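PDB 5E7H: IPT/TIG domain-containing protein BACOVA_02650, which binds polysaccharide at the cell surface and probably captures xyloglucan before its import into the periplasm, this chain comprising an IPT/TIG domain and the C-terminal xyloglucan-binding domain. Local coordinates for residues 88-92 with 253-258; 144-148 with 223-227; 181-185 with 229-233; 184-189 with 216-220. All coordinates share one frame; numbering follows the deposited sequence.

Interaction 1 of 4, residues 88-92 with 253-258; sequences NVILN and DNFRIV. With NA (sodium ion), chain I; FMT (formic acid), chain F.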
# COMPACT_ATOMS: atom_id res chain seq x y z
N ASN A 88 -6.60 -10.06 -1.83
CA ASN A 88 -7.24 -8.75 -1.78
C ASN A 88 -6.66 -7.76 -2.79
O ASN A 88 -7.17 -6.64 -2.93
CB ASN A 88 -7.09 -8.14 -0.37
CG ASN A 88 -7.86 -8.89 0.69
OD1 ASN A 88 -7.36 -9.87 1.23
ND2 ASN A 88 -9.06 -8.43 1.00
N VAL A 89 -5.60 -8.14 -3.50
CA VAL A 89 -4.98 -7.27 -4.49
C VAL A 89 -5.91 -7.17 -5.70
O VAL A 89 -6.39 -8.18 -6.20
CB VAL A 89 -3.60 -7.80 -4.91
CG1 VAL A 89 -2.98 -6.99 -6.04
CG2 VAL A 89 -2.67 -7.78 -3.69
N ILE A 90 -6.14 -5.93 -6.14
CA ILE A 90 -7.01 -5.65 -7.27
C ILE A 90 -6.22 -5.17 -8.50
O ILE A 90 -6.75 -5.19 -9.61
CB ILE A 90 -8.09 -4.61 -6.90
CG1 ILE A 90 -7.49 -3.27 -6.48
CG2 ILE A 90 -9.00 -5.18 -5.80
CD1 ILE A 90 -8.47 -2.15 -6.43
N LEU A 91 -4.96 -4.77 -8.32
CA LEU A 91 -4.16 -4.24 -9.42
C LEU A 91 -2.68 -4.28 -9.04
O LEU A 91 -2.28 -3.59 -8.10
CB LEU A 91 -4.58 -2.81 -9.79
CG LEU A 91 -3.79 -2.14 -10.91
CD1 LEU A 91 -3.94 -2.84 -12.22
CD2 LEU A 91 -4.26 -0.71 -11.04
N ASN A 92 -1.89 -5.07 -9.76
CA ASN A 92 -0.43 -5.06 -9.53
C ASN A 92 0.41 -4.96 -10.81
O ASN A 92 1.64 -4.95 -10.71
CB ASN A 92 0.00 -6.31 -8.72
CG ASN A 92 -0.20 -7.60 -9.46
OD1 ASN A 92 -0.41 -7.65 -10.67
ND2 ASN A 92 -0.07 -8.71 -8.73
N ASP A 253 2.17 0.47 -6.28
CA ASP A 253 1.96 -0.96 -6.57
C ASP A 253 0.96 -1.57 -5.61
O ASP A 253 0.66 -1.01 -4.55
CB ASP A 253 3.29 -1.72 -6.49
CG ASP A 253 3.33 -2.97 -7.33
OD1 ASP A 253 2.35 -3.36 -7.99
OD2 ASP A 253 4.41 -3.61 -7.34
N ASN A 254 0.44 -2.73 -6.00
CA ASN A 254 -0.35 -3.61 -5.12
C ASN A 254 -1.54 -2.90 -4.49
O ASN A 254 -1.78 -2.96 -3.28
CB ASN A 254 0.54 -4.23 -4.05
CG ASN A 254 1.37 -5.34 -4.61
OD1 ASN A 254 0.91 -6.11 -5.47
ND2 ASN A 254 2.60 -5.44 -4.15
N PHE A 255 -2.33 -2.26 -5.33
CA PHE A 255 -3.61 -1.75 -4.88
C PHE A 255 -4.44 -2.93 -4.39
O PHE A 255 -4.49 -3.98 -5.04
CB PHE A 255 -4.36 -1.02 -6.01
CG PHE A 255 -3.68 0.25 -6.47
CD1 PHE A 255 -4.01 1.47 -5.89
CD2 PHE A 255 -2.72 0.22 -7.48
CE1 PHE A 255 -3.38 2.64 -6.31
CE2 PHE A 255 -2.08 1.39 -7.89
CZ PHE A 255 -2.41 2.59 -7.30
N ARG A 256 -5.12 -2.74 -3.25
CA ARG A 256 -5.84 -3.81 -2.59
C ARG A 256 -6.96 -3.23 -1.76
O ARG A 256 -6.86 -2.11 -1.23
CB ARG A 256 -4.86 -4.64 -1.72
CG ARG A 256 -4.06 -3.83 -0.71
CD ARG A 256 -2.79 -4.59 -0.28
NE ARG A 256 -1.98 -3.88 0.70
CZ ARG A 256 -0.89 -3.17 0.45
NH1 ARG A 256 -0.45 -2.97 -0.78
NH2 ARG A 256 -0.23 -2.63 1.47
N ILE A 257 -8.05 -3.97 -1.66
CA ILE A 257 -9.20 -3.59 -0.86
C ILE A 257 -9.29 -4.55 0.29
O ILE A 257 -9.38 -5.76 0.08
CB ILE A 257 -10.53 -3.59 -1.66
CG1 ILE A 257 -10.46 -2.55 -2.77
CG2 ILE A 257 -11.70 -3.34 -0.74
CD1 ILE A 257 -11.63 -2.58 -3.74
N VAL A 258 -9.22 -4.03 1.52
CA VAL A 258 -9.22 -4.85 2.72
C VAL A 258 -10.21 -4.34 3.75
O VAL A 258 -10.69 -3.21 3.64
CB VAL A 258 -7.81 -4.91 3.37
CG1 VAL A 258 -6.79 -5.50 2.41
CG2 VAL A 258 -7.35 -3.53 3.79
NA NA I . 3.78 -5.35 -8.99
C FMT F . 1.13 -11.98 -9.03
O1 FMT F . 2.33 -11.67 -8.79
O2 FMT F . 0.54 -11.49 -10.04
O HOH W 1 0.37 -8.88 -5.75
O HOH W 2 3.22 -6.90 -6.95
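The carbonyl oxygen of Phe255 is gripped from strand 89-91 by two successive amides: Ile90 N lies 2.8 Å from Phe255 O in a nearly straight bond (163°), and Leu91 N adds a weak one. Two amides on one acceptor mark a beta bulge: Val89 pairs with Arg256 as a non-hydrogen-bonded antiparallel pair, but Leu91 pairs with Phe255, a shift of one residue. At one end of the pairing, Asn88 holds Ile257 twice, accepting from Ile257 N through its backbone O and giving ND2 to Ile257 O at 2.8 Å, in the plane of that carbonyl. With CG anti to the carbonyl carbon (chi1 -67°), the amide reaches Ile257 O, while Asn88 CB packs on Val258 CG1. Replacing Asn88 by alanine is likely to leave Ile257 O without its side-chain donor, though the backbone bond could persist. Beside the bulge, Leu91 and Phe255 run side by side, CD2 to CD2 4.0 Å, and Phe164 meets the Phe255 ring. At the other end, sodium is chelated by Asp253 OD1 and OD2 (2.5 Å from OD2 to the ion) and by Asn92 O, with Asn119, Thr121 and a water completing the site. Asn92 O and Asp253 OD1 approach to 3.2 Å without a hydrogen bond; the shared cation probably offsets the repulsion between these two oxygens, tying the strand ends together by coordination to a common ion where amide pairing stops.

Interaction 2 of 4, residues 144-148 with 223-227; sequences QWVNT and YQDFL. With NA (sodium ion), chain J; FMT (formic acid), chain E.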
# COMPACT_ATOMS: atom_id res chain seq x y z
N GLN A 144 -9.09 -6.09 -11.06
CA GLN A 144 -9.75 -7.35 -10.77
C GLN A 144 -10.31 -7.24 -9.37
O GLN A 144 -9.57 -7.32 -8.40
CB GLN A 144 -8.76 -8.51 -10.88
CG GLN A 144 -9.37 -9.86 -10.60
CD GLN A 144 -8.33 -10.96 -10.64
OE1 GLN A 144 -8.28 -11.82 -9.75
NE2 GLN A 144 -7.49 -10.95 -11.67
N TRP A 145 -11.62 -6.96 -9.26
CA TRP A 145 -12.17 -6.69 -7.92
C TRP A 145 -12.05 -7.94 -7.06
O TRP A 145 -12.04 -9.07 -7.57
CB TRP A 145 -13.63 -6.21 -8.00
CG TRP A 145 -13.83 -4.97 -8.87
CD1 TRP A 145 -14.68 -4.88 -9.93
CD2 TRP A 145 -13.19 -3.69 -8.76
NE1 TRP A 145 -14.62 -3.64 -10.49
CE2 TRP A 145 -13.71 -2.88 -9.80
CE3 TRP A 145 -12.24 -3.12 -7.90
CZ2 TRP A 145 -13.30 -1.56 -10.01
CZ3 TRP A 145 -11.84 -1.81 -8.10
CH2 TRP A 145 -12.37 -1.04 -9.16
N VAL A 146 -11.99 -7.73 -5.75
CA VAL A 146 -11.87 -8.83 -4.80
C VAL A 146 -13.11 -9.71 -4.89
O VAL A 146 -14.24 -9.22 -4.97
CB VAL A 146 -11.68 -8.31 -3.35
CG1 VAL A 146 -11.50 -9.47 -2.39
CG2 VAL A 146 -10.50 -7.36 -3.28
N ASN A 147 -12.91 -11.03 -4.90
CA ASN A 147 -13.99 -11.98 -4.97
C ASN A 147 -14.89 -11.89 -3.74
O ASN A 147 -14.40 -11.63 -2.65
CB ASN A 147 -13.40 -13.38 -5.08
CG ASN A 147 -14.40 -14.39 -5.60
OD1 ASN A 147 -15.37 -14.75 -4.93
ND2 ASN A 147 -14.15 -14.88 -6.81
N THR A 148 -16.19 -12.14 -3.92
CA THR A 148 -17.12 -12.09 -2.79
C THR A 148 -16.91 -13.27 -1.83
O THR A 148 -17.45 -13.27 -0.72
CB THR A 148 -18.59 -12.02 -3.24
OG1 THR A 148 -18.90 -13.11 -4.11
CG2 THR A 148 -18.88 -10.70 -3.92
N TYR A 223 -20.56 -3.48 -0.74
CA TYR A 223 -19.62 -3.97 -1.72
C TYR A 223 -20.39 -4.52 -2.94
O TYR A 223 -19.97 -4.26 -4.08
CB TYR A 223 -18.69 -5.02 -1.07
CG TYR A 223 -17.55 -5.42 -1.94
CD1 TYR A 223 -16.64 -4.48 -2.41
CD2 TYR A 223 -17.39 -6.73 -2.30
CE1 TYR A 223 -15.59 -4.87 -3.25
CE2 TYR A 223 -16.35 -7.13 -3.12
CZ TYR A 223 -15.46 -6.21 -3.60
OH TYR A 223 -14.41 -6.57 -4.44
N GLN A 224 -21.50 -5.21 -2.74
CA GLN A 224 -22.28 -5.72 -3.87
C GLN A 224 -22.81 -4.58 -4.74
O GLN A 224 -22.86 -4.70 -5.98
CB GLN A 224 -23.45 -6.58 -3.41
CG GLN A 224 -24.20 -7.27 -4.57
CD GLN A 224 -23.29 -8.21 -5.34
OE1 GLN A 224 -23.17 -9.38 -5.01
NE2 GLN A 224 -22.66 -7.68 -6.39
N ASP A 225 -23.23 -3.49 -4.13
CA ASP A 225 -23.72 -2.35 -4.91
C ASP A 225 -22.61 -1.77 -5.81
O ASP A 225 -22.84 -1.40 -6.97
CB ASP A 225 -24.26 -1.26 -3.99
CG ASP A 225 -25.47 -1.71 -3.20
OD1 ASP A 225 -26.34 -2.43 -3.73
OD2 ASP A 225 -25.55 -1.32 -2.01
N PHE A 226 -21.41 -1.68 -5.25
CA PHE A 226 -20.23 -1.24 -5.97
C PHE A 226 -19.95 -2.18 -7.15
O PHE A 226 -19.74 -1.72 -8.28
CB PHE A 226 -19.06 -1.17 -4.98
CG PHE A 226 -17.68 -1.13 -5.60
CD1 PHE A 226 -17.20 0.02 -6.21
CD2 PHE A 226 -16.86 -2.24 -5.53
CE1 PHE A 226 -15.90 0.04 -6.76
CE2 PHE A 226 -15.58 -2.22 -6.06
CZ PHE A 226 -15.11 -1.08 -6.67
N LEU A 227 -19.96 -3.48 -6.89
CA LEU A 227 -19.70 -4.45 -7.96
C LEU A 227 -20.75 -4.33 -9.06
O LEU A 227 -20.43 -4.50 -10.24
CB LEU A 227 -19.65 -5.87 -7.42
CG LEU A 227 -18.47 -6.20 -6.49
CD1 LEU A 227 -18.63 -7.64 -5.99
CD2 LEU A 227 -17.12 -5.99 -7.13
NA NA J . -19.89 -6.49 -12.30
C FMT E . -11.37 -14.77 -9.01
O1 FMT E . -10.66 -15.15 -8.04
O2 FMT E . -11.99 -13.67 -8.94
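The short helix 223-227 of the xyloglucan-binding domain packs against the irregular loop 144-148, with an edge-to-face aromatic pair at the contact. Phe226 turns its edge to one face of Trp145: CZ stands 3.5 Å above the indole plane, displaced toward the rim, and approaches Trp145 CZ3 to 3.6 Å. The centroid of the six-membered ring of Trp145 is 4.8 Å from that of Phe226, with the planes inclined at 68°, which supports the T-shaped assignment. Phe226 CG lies anti to the backbone nitrogen (chi1 163°), a setting that brings the ring end toward the loop although its CB does not itself point there. This aromatic pair joins the helix to the loop that follows strand 133-142, and Met181 of strand 176-181 touches both rings. One turn earlier, Tyr223 reaches across Val146 at about a right angle and donates OH to Val146 O at 2.7 Å. That oxygen lies at the edge of the phenol ring, and the hydroxyl meets it on a lone pair in the carbonyl plane (116° at O). Leu227 divides its branches, CD2 packing on Trp145 CB at 3.6 Å and CD1 on Thr148 CG2 at 3.7 Å. The polar edge of Trp145 is used elsewhere, NE1 donating to Ser231 O. At the C-terminal end of the helix, Leu227 O binds a sodium ion at 2.9 Å, a site that Asn230 OD1 shares.

Interaction 3 of 4, residues 181-185 with 229-233; sequences MCENF and RNSTH. With NA (sodium ion), chain J; FMT (formic acid), chain B.
A type I' beta turn from Met181 to Asn184, closed by the bond from Asn184 N to Met181 O, follows strand 176-181 and lies beside the start of the neighbouring antiparallel strand 233-240. His233 meets it through two acceptors: Cys182 N points almost straight at His233 O, 2.9 Å away, and Glu183 N donates to His233 ND1, also at 2.9 Å. The second donor sits near the ring edge, 21° out of the imidazole plane. With CG anti to the backbone nitrogen (chi1 170°), the imidazole is carried toward the turn, where the Glu183 side chain crosses it at about a right angle, CG near ND1, and Phe185 CZ approaches CE1. Its far nitrogen, NE2, bonds to Tyr237 OH. A leucine in place of His233 would probably leave Glu183 N and Tyr237 OH without their imidazole partners. Ser231 OG accepts from His233 N in an ST turn just as strand 233-240 begins, and Ser231 CB packs on Cys182 CB at 3.9 Å. Farther out, the amide of Asn184 lies over one guanidinium face of Arg229, ND2 3.1 Å above the plane and the two planes 19° apart. Water 3 joins Cys182 O to Arg229 NE, while Arg229 NH1 forms a salt bridge with Asp220. Because ND1 accepts from a backbone amide, the proton of a neutral His233 would probably reside on NE2, a tautomer that would fit donation to Tyr237.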
# COMPACT_ATOMS: atom_id res chain seq x y z
N MET A 181 -12.84 5.17 -9.28
CA MET A 181 -13.24 3.82 -9.64
C MET A 181 -14.59 3.83 -10.37
O MET A 181 -15.46 4.67 -10.09
CB MET A 181 -13.34 2.95 -8.40
CG MET A 181 -12.02 2.63 -7.75
SD MET A 181 -12.31 1.71 -6.23
CE MET A 181 -10.62 1.47 -5.72
N CYS A 182 -14.75 2.88 -11.28
CA CYS A 182 -16.01 2.63 -11.99
C CYS A 182 -16.54 3.84 -12.77
O CYS A 182 -17.75 3.98 -12.99
CB CYS A 182 -17.10 2.17 -11.03
SG CYS A 182 -16.64 0.72 -10.07
N GLU A 183 -15.62 4.69 -13.19
CA GLU A 183 -15.92 5.93 -13.90
C GLU A 183 -16.91 6.81 -13.12
O GLU A 183 -17.60 7.64 -13.71
CB GLU A 183 -16.45 5.64 -15.31
CG GLU A 183 -15.36 5.08 -16.21
CD GLU A 183 -15.69 5.13 -17.68
OE1 GLU A 183 -16.58 5.91 -18.07
OE2 GLU A 183 -15.05 4.37 -18.44
N ASN A 184 -16.95 6.65 -11.80
CA ASN A 184 -17.78 7.52 -10.98
C ASN A 184 -16.93 8.67 -10.47
O ASN A 184 -16.47 8.67 -9.34
CB ASN A 184 -18.44 6.77 -9.82
CG ASN A 184 -19.43 7.64 -9.08
OD1 ASN A 184 -19.63 8.80 -9.45
ND2 ASN A 184 -20.08 7.09 -8.06
N PHE A 185 -16.71 9.67 -11.31
CA PHE A 185 -15.78 10.72 -10.93
C PHE A 185 -16.34 11.66 -9.86
O PHE A 185 -15.58 12.31 -9.12
CB PHE A 185 -15.35 11.49 -12.18
CG PHE A 185 -14.53 10.65 -13.11
CD1 PHE A 185 -13.20 10.40 -12.86
CD2 PHE A 185 -15.12 10.07 -14.23
CE1 PHE A 185 -12.45 9.60 -13.72
CE2 PHE A 185 -14.39 9.27 -15.08
CZ PHE A 185 -13.06 9.03 -14.83
N ARG A 229 -22.02 -1.82 -10.34
CA ARG A 229 -21.78 -0.74 -11.30
C ARG A 229 -21.26 -1.32 -12.60
O ARG A 229 -21.29 -0.65 -13.64
CB ARG A 229 -20.81 0.29 -10.72
CG ARG A 229 -21.43 1.02 -9.54
CD ARG A 229 -20.68 2.25 -9.10
NE ARG A 229 -21.07 3.44 -9.83
CZ ARG A 229 -21.84 4.42 -9.38
NH1 ARG A 229 -22.36 4.44 -8.15
NH2 ARG A 229 -22.08 5.42 -10.18
N ASN A 230 -20.79 -2.57 -12.56
CA ASN A 230 -20.38 -3.33 -13.74
C ASN A 230 -19.30 -2.58 -14.56
O ASN A 230 -19.39 -2.40 -15.80
CB ASN A 230 -21.60 -3.67 -14.58
CG ASN A 230 -22.61 -4.55 -13.82
OD1 ASN A 230 -22.23 -5.27 -12.89
ND2 ASN A 230 -23.87 -4.49 -14.21
N SER A 231 -18.28 -2.14 -13.84
CA SER A 231 -17.13 -1.44 -14.42
C SER A 231 -15.88 -1.86 -13.69
O SER A 231 -15.87 -1.90 -12.46
CB SER A 231 -17.29 0.06 -14.31
OG SER A 231 -16.08 0.71 -14.70
N THR A 232 -14.83 -2.20 -14.43
CA THR A 232 -13.57 -2.53 -13.78
C THR A 232 -12.57 -1.37 -13.79
O THR A 232 -11.41 -1.56 -13.45
CB THR A 232 -12.92 -3.76 -14.40
OG1 THR A 232 -12.97 -3.66 -15.81
CG2 THR A 232 -13.69 -5.02 -13.99
N HIS A 233 -13.04 -0.17 -14.10
CA HIS A 233 -12.16 1.00 -14.07
C HIS A 233 -11.59 1.31 -12.69
O HIS A 233 -12.32 1.44 -11.72
CB HIS A 233 -12.92 2.23 -14.57
CG HIS A 233 -12.21 3.52 -14.35
ND1 HIS A 233 -12.74 4.54 -13.60
CD2 HIS A 233 -11.03 3.98 -14.83
CE1 HIS A 233 -11.91 5.57 -13.61
NE2 HIS A 233 -10.86 5.26 -14.35
NA NA J . -19.89 -6.49 -12.30
C FMT B . -24.80 7.04 -9.75
O1 FMT B . -24.28 7.21 -8.61
O2 FMT B . -24.05 7.00 -10.77
O HOH W 3 -20.25 3.86 -12.51
O HOH W 4 -16.44 1.44 -17.21

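Interaction 4 of 4, residues 184-189 with 216-220; sequences NFDAAL and SVVAD. With ACT (acetate ion), chain G.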
# COMPACT_ATOMS: atom_id res chain seq x y z
N ASN A 184 -16.95 6.65 -11.80
CA ASN A 184 -17.78 7.52 -10.98
C ASN A 184 -16.93 8.67 -10.47
O ASN A 184 -16.47 8.67 -9.34
CB ASN A 184 -18.44 6.77 -9.82
CG ASN A 184 -19.43 7.64 -9.08
OD1 ASN A 184 -19.63 8.80 -9.45
ND2 ASN A 184 -20.08 7.09 -8.06
N PHE A 185 -16.71 9.67 -11.31
CA PHE A 185 -15.78 10.72 -10.93
C PHE A 185 -16.34 11.66 -9.86
O PHE A 185 -15.58 12.31 -9.12
CB PHE A 185 -15.35 11.49 -12.18
CG PHE A 185 -14.53 10.65 -13.11
CD1 PHE A 185 -13.20 10.40 -12.86
CD2 PHE A 185 -15.12 10.07 -14.23
CE1 PHE A 185 -12.45 9.60 -13.72
CE2 PHE A 185 -14.39 9.27 -15.08
CZ PHE A 185 -13.06 9.03 -14.83
N ASP A 186 -17.66 11.71 -9.74
CA ASP A 186 -18.29 12.45 -8.66
C ASP A 186 -17.89 11.90 -7.29
O ASP A 186 -17.86 12.64 -6.30
CB ASP A 186 -19.81 12.40 -8.83
CG ASP A 186 -20.52 13.52 -8.10
OD1 ASP A 186 -20.07 14.68 -8.21
OD2 ASP A 186 -21.52 13.23 -7.41
N ALA A 187 -17.55 10.61 -7.22
CA ALA A 187 -17.21 9.97 -5.96
C ALA A 187 -15.70 9.86 -5.74
O ALA A 187 -15.26 9.35 -4.72
CB ALA A 187 -17.82 8.58 -5.88
N ALA A 188 -14.92 10.35 -6.68
CA ALA A 188 -13.47 10.15 -6.62
C ALA A 188 -12.78 10.89 -5.48
O ALA A 188 -13.28 11.89 -4.97
CB ALA A 188 -12.86 10.56 -7.93
N LEU A 189 -11.62 10.37 -5.10
CA LEU A 189 -10.73 11.05 -4.17
C LEU A 189 -9.92 12.04 -4.97
O LEU A 189 -9.25 11.65 -5.90
CB LEU A 189 -9.83 10.05 -3.46
CG LEU A 189 -8.69 10.60 -2.61
CD1 LEU A 189 -9.27 11.42 -1.47
CD2 LEU A 189 -7.81 9.47 -2.09
N SER A 216 -14.10 7.12 0.36
CA SER A 216 -13.55 8.35 -0.22
C SER A 216 -13.40 8.24 -1.74
O SER A 216 -13.13 9.25 -2.39
CB SER A 216 -12.22 8.71 0.42
OG SER A 216 -11.20 7.84 0.01
N VAL A 217 -13.61 7.05 -2.31
CA VAL A 217 -13.57 6.92 -3.77
C VAL A 217 -14.81 6.15 -4.29
O VAL A 217 -15.06 6.18 -5.49
CB VAL A 217 -12.19 6.33 -4.30
CG1 VAL A 217 -11.17 6.10 -3.24
CG2 VAL A 217 -12.30 5.22 -5.33
N VAL A 218 -15.64 5.61 -3.40
CA VAL A 218 -16.82 4.82 -3.77
C VAL A 218 -18.04 5.35 -3.02
O VAL A 218 -17.99 5.48 -1.80
CB VAL A 218 -16.60 3.31 -3.45
CG1 VAL A 218 -17.92 2.52 -3.58
CG2 VAL A 218 -15.47 2.73 -4.32
N ALA A 219 -19.13 5.63 -3.75
CA ALA A 219 -20.32 6.25 -3.18
C ALA A 219 -21.40 5.24 -2.75
O ALA A 219 -22.37 5.62 -2.09
CB ALA A 219 -20.92 7.21 -4.17
N ASP A 220 -21.25 3.99 -3.15
CA ASP A 220 -22.26 2.97 -2.93
C ASP A 220 -22.33 2.50 -1.47
O ASP A 220 -21.39 2.69 -0.70
CB ASP A 220 -21.98 1.79 -3.86
CG ASP A 220 -21.77 2.24 -5.29
OD1 ASP A 220 -22.77 2.52 -5.98
OD2 ASP A 220 -20.60 2.37 -5.72
C ACT G . -19.26 11.43 -12.76
O ACT G . -19.77 10.89 -11.74
OXT ACT G . -19.15 12.68 -12.83
CH3 ACT G . -18.78 10.59 -13.90
O HOH W 5 -14.40 7.21 -7.98
O HOH W 6 -19.15 4.68 -6.54
O HOH W 7 -13.45 11.79 -1.65
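The side-chain amide of Asn184 has ND2 4.0 Å from Ala219 CB, while Phe185 CB points away from 216-220 and an acetate methyl lies at the edge of the Phe185 ring, in plane. These groups belong to the loop linking strands 176-181 and 189-192, which packs on the loop leading from strand 207-213 to helix 223-227. No direct hydrogen bond joins the two segments; waters and small apolar groups connect them. Water 6 donates to Asp220 OD2 and accepts from both Asn184 ND2 and Ala219 N, the latter 2.9 Å from the water oxygen, which helps hold the turn of the amide. Setting CG anti to the backbone nitrogen (chi1 -173°) sends the Asn184 amide across to that water. Water 7 donates firmly to Ser216 O (2.7 Å from the water oxygen) but only weakly to Ala188 O. Apolar contacts add to the bridges: Ala187 CB meets Ala219 CB at 3.8 Å, and Leu189 CB lies 4.2 Å from Val217 CG1. Ala187 O sits 3.2 Å from Ser216 O, an approach of two acceptors that gains nothing by itself. Val217, whose side chain also touches Met181 of strand 176-181, supplies a partner for the first of these oxygens: its CA-H makes a bent contact with Ala187 O, with 3.1 Å between Val217 CA and that oxygen and 133° at the hydrogen.

How the interactions relate
All four contacts lie in the xyloglucan-binding domain, and interactions 2, 3 and 4 fall within the long loop that interaction 1 closes along the chain. The segments of 2 and 3 alternate in sequence, 4 is nested inside 2, and 3 and 4 share Asn184 and Phe185. Interaction 1 joins two strands of one sheet in the interior; the others gather at one end, centres of 3 and 4 about 9 Å apart, those of 1 and 4 about 17 Å. Ile90 and Trp145 connect 1 with 2, a shared sodium ion 2 with 3, and the Arg229-Asp220 salt bridge 3 with 4. Helix 223-227 and its flanking loops are thus linked to strands 89-91 and 176-181.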